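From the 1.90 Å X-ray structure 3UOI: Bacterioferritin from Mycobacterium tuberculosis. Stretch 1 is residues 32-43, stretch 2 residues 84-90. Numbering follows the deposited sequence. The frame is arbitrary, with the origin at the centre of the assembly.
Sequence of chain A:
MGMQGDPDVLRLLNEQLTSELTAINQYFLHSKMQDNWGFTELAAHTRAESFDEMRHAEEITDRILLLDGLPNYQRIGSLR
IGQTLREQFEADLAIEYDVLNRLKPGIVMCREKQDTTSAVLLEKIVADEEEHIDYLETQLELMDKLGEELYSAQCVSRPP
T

Stretch 1 32-43: KMQDNWGFTELA
Stretch 2 (84-90) TLREQFE

Leu-85 (chi1 m, chi2 t) forms the apolar centre: its CA-to-CB bond points sideways, but its end reaches stretch 1, where Leu-85 CD2 lies 3.9 Å from each of Trp-37 CE3, Phe-39 CD2 and Leu-42 CD2 and 4.0 Å from Gln-34 CG. Its other methyl, CD1, sits over the face of the Phe-39 ring (chi1 m, chi2 -71°), 4.2 Å from the centroid and 7° off the normal, a CH-pi contact. Leu-42 (t, p) extends the greasy patch, its CD1 meeting the edge of the Phe-89 ring (chi1 m, chi2 -43°) at CZ, 4.0 Å away. The helix through residues 32-36 runs nearly antiparallel to helix 85-90 (165°, axes 11.8 Å apart at closest), with Gln-34 CA and Leu-85 CA 7.7 Å apart. A Schellman turn at Gly-38 (phi/psi 89/6) closes with Phe-39 N to Gln-34 O, 2.9 Å; Phe-39 occupies the N-cap position of the next helix. Thr-84 (phi/psi -142/166) caps helix 85-90, its OG1 accepting from Glu-87 N at 3.3 Å. At the polar edge, extended Gln-34 and Gln-88 (both m, t) pair their amides: Gln-34 NE2 donates to Gln-88 OE1 (3.1 Å, 162°). Gln-88 NE2, hydrogen-bonded just outside the stretches, makes van der Waals contacts with Trp-37 CH2 (3.3 Å; chi1 m, chi2 -22°) and Met-33 SD (3.7 Å; m, t, p).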

# COMPACT_ATOMS: atom_id res chain seq x y z
N LYS A 32 -24.94 37.83 1.19
CA LYS A 32 -24.78 38.04 2.61
C LYS A 32 -26.11 38.30 3.31
O LYS A 32 -26.31 37.86 4.40
CB LYS A 32 -23.86 39.20 2.89
CG LYS A 32 -22.53 39.10 2.33
CD LYS A 32 -21.77 37.91 2.76
CE LYS A 32 -21.40 37.90 4.20
NZ LYS A 32 -21.11 36.61 4.67
N MET A 33 -26.97 39.07 2.67
CA MET A 33 -28.28 39.37 3.19
C MET A 33 -29.09 38.11 3.23
O MET A 33 -29.83 37.93 4.13
CB MET A 33 -29.02 40.42 2.37
CG MET A 33 -28.54 41.86 2.41
SD MET A 33 -29.55 42.98 1.41
CE MET A 33 -31.07 43.14 2.24
N GLN A 34 -28.96 37.27 2.22
CA GLN A 34 -29.66 35.99 2.20
C GLN A 34 -29.17 35.06 3.31
O GLN A 34 -29.91 34.46 4.00
CB GLN A 34 -29.62 35.33 0.83
CG GLN A 34 -30.29 36.09 -0.24
CD GLN A 34 -29.97 35.65 -1.66
OE1 GLN A 34 -29.22 34.74 -1.89
NE2 GLN A 34 -30.57 36.30 -2.60
N ASP A 35 -27.87 35.04 3.50
CA ASP A 35 -27.29 34.29 4.57
C ASP A 35 -27.74 34.77 5.94
O ASP A 35 -28.02 33.98 6.77
CB ASP A 35 -25.79 34.30 4.49
CG ASP A 35 -25.19 33.00 4.82
OD1 ASP A 35 -25.90 32.15 5.34
OD2 ASP A 35 -24.01 32.83 4.59
N ASN A 36 -27.79 36.08 6.14
CA ASN A 36 -28.24 36.72 7.37
C ASN A 36 -29.70 36.48 7.70
O ASN A 36 -30.03 36.37 8.84
CB ASN A 36 -27.89 38.19 7.44
CG ASN A 36 -28.44 38.88 8.70
OD1 ASN A 36 -28.31 38.41 9.79
ND2 ASN A 36 -29.05 39.99 8.50
N TRP A 37 -30.54 36.42 6.69
CA TRP A 37 -31.95 36.12 6.84
C TRP A 37 -32.14 34.62 7.22
O TRP A 37 -33.20 34.20 7.58
CB TRP A 37 -32.74 36.47 5.56
CG TRP A 37 -32.93 37.90 5.32
CD1 TRP A 37 -32.88 38.86 6.22
CD2 TRP A 37 -33.24 38.53 4.08
NE1 TRP A 37 -33.13 40.05 5.68
CE2 TRP A 37 -33.35 39.89 4.34
CE3 TRP A 37 -33.43 38.10 2.77
CZ2 TRP A 37 -33.64 40.83 3.35
CZ3 TRP A 37 -33.72 39.03 1.79
CH2 TRP A 37 -33.82 40.37 2.10
N GLY A 38 -31.06 33.86 7.10
CA GLY A 38 -31.05 32.44 7.26
C GLY A 38 -31.31 31.52 6.06
O GLY A 38 -31.39 30.35 6.21
N PHE A 39 -31.42 32.08 4.87
CA PHE A 39 -31.60 31.33 3.65
C PHE A 39 -30.22 30.91 3.15
O PHE A 39 -29.79 31.31 2.11
CB PHE A 39 -32.36 32.15 2.61
CG PHE A 39 -33.72 32.63 3.07
CD1 PHE A 39 -34.76 31.74 3.24
CD2 PHE A 39 -33.94 33.94 3.37
CE1 PHE A 39 -36.00 32.15 3.68
CE2 PHE A 39 -35.17 34.35 3.81
CZ PHE A 39 -36.20 33.44 3.97
N THR A 40 -29.53 30.10 3.92
CA THR A 40 -28.14 29.78 3.59
C THR A 40 -27.97 29.05 2.28
O THR A 40 -27.08 29.35 1.57
CB THR A 40 -27.40 28.99 4.66
OG1 THR A 40 -28.10 27.81 4.97
CG2 THR A 40 -27.20 29.82 5.86
N GLU A 41 -28.82 28.11 1.97
CA GLU A 41 -28.59 27.31 0.80
C GLU A 41 -28.64 28.12 -0.49
O GLU A 41 -27.85 27.93 -1.35
CB GLU A 41 -29.46 26.06 0.80
CG GLU A 41 -29.49 25.25 2.12
CD GLU A 41 -28.13 24.68 2.60
OE1 GLU A 41 -27.74 23.61 2.16
OE2 GLU A 41 -27.49 25.31 3.45
N LEU A 42 -29.57 29.06 -0.57
CA LEU A 42 -29.67 30.03 -1.64
C LEU A 42 -28.47 31.00 -1.69
O LEU A 42 -28.03 31.32 -2.73
CB LEU A 42 -30.95 30.82 -1.53
CG LEU A 42 -31.11 32.01 -2.47
CD1 LEU A 42 -31.50 31.55 -3.87
CD2 LEU A 42 -32.04 33.05 -1.94
N ALA A 43 -28.00 31.43 -0.55
CA ALA A 43 -26.93 32.39 -0.44
C ALA A 43 -25.63 31.91 -1.07
O ALA A 43 -24.87 32.67 -1.51
CB ALA A 43 -26.72 32.76 0.98
N THR A 84 -36.64 41.73 0.10
CA THR A 84 -37.23 40.42 0.11
C THR A 84 -36.55 39.53 -0.92
O THR A 84 -35.81 40.02 -1.70
CB THR A 84 -38.76 40.39 -0.05
OG1 THR A 84 -39.15 40.97 -1.29
CG2 THR A 84 -39.42 41.09 1.03
N LEU A 85 -36.76 38.23 -0.86
CA LEU A 85 -36.13 37.34 -1.80
C LEU A 85 -36.66 37.69 -3.19
O LEU A 85 -35.88 37.84 -4.10
CB LEU A 85 -36.39 35.87 -1.50
CG LEU A 85 -35.67 35.13 -0.37
CD1 LEU A 85 -35.68 33.64 -0.55
CD2 LEU A 85 -34.29 35.63 -0.14
N ARG A 86 -37.97 37.88 -3.29
CA ARG A 86 -38.61 38.22 -4.54
C ARG A 86 -38.11 39.52 -5.12
O ARG A 86 -37.77 39.54 -6.23
CB ARG A 86 -40.13 38.26 -4.39
CG ARG A 86 -40.88 38.73 -5.61
CD ARG A 86 -42.32 38.81 -5.37
NE ARG A 86 -42.95 37.52 -5.33
CZ ARG A 86 -43.34 36.82 -6.38
NH1 ARG A 86 -43.17 37.23 -7.59
NH2 ARG A 86 -43.89 35.67 -6.19
N GLU A 87 -37.99 40.58 -4.35
CA GLU A 87 -37.40 41.79 -4.89
C GLU A 87 -35.95 41.55 -5.31
O GLU A 87 -35.52 42.13 -6.21
CB GLU A 87 -37.43 42.97 -3.93
CG GLU A 87 -38.70 43.32 -3.33
CD GLU A 87 -38.57 44.45 -2.34
OE1 GLU A 87 -37.52 45.04 -2.22
OE2 GLU A 87 -39.55 44.74 -1.67
N GLN A 88 -35.22 40.73 -4.56
CA GLN A 88 -33.80 40.44 -4.85
C GLN A 88 -33.55 39.76 -6.19
O GLN A 88 -32.76 40.21 -6.96
CB GLN A 88 -33.15 39.68 -3.71
CG GLN A 88 -32.69 40.56 -2.65
CD GLN A 88 -32.18 39.87 -1.42
OE1 GLN A 88 -32.13 38.68 -1.34
NE2 GLN A 88 -31.76 40.63 -0.48
N PHE A 89 -34.31 38.74 -6.48
CA PHE A 89 -34.30 38.12 -7.78
C PHE A 89 -34.69 39.13 -8.86
O PHE A 89 -34.16 39.08 -9.92
CB PHE A 89 -35.29 36.97 -7.86
CG PHE A 89 -34.97 35.83 -7.00
CD1 PHE A 89 -33.71 35.36 -6.89
CD2 PHE A 89 -35.98 35.18 -6.31
CE1 PHE A 89 -33.47 34.29 -6.08
CE2 PHE A 89 -35.71 34.14 -5.52
CZ PHE A 89 -34.46 33.70 -5.40
N GLU A 90 -35.64 40.00 -8.57
CA GLU A 90 -36.08 41.01 -9.51
C GLU A 90 -35.07 42.06 -9.87
O GLU A 90 -34.96 42.49 -10.97
CB GLU A 90 -37.38 41.64 -9.08
CG GLU A 90 -38.46 41.12 -9.89
CD GLU A 90 -39.79 41.55 -9.42
OE1 GLU A 90 -39.84 42.19 -8.36
OE2 GLU A 90 -40.76 41.21 -10.12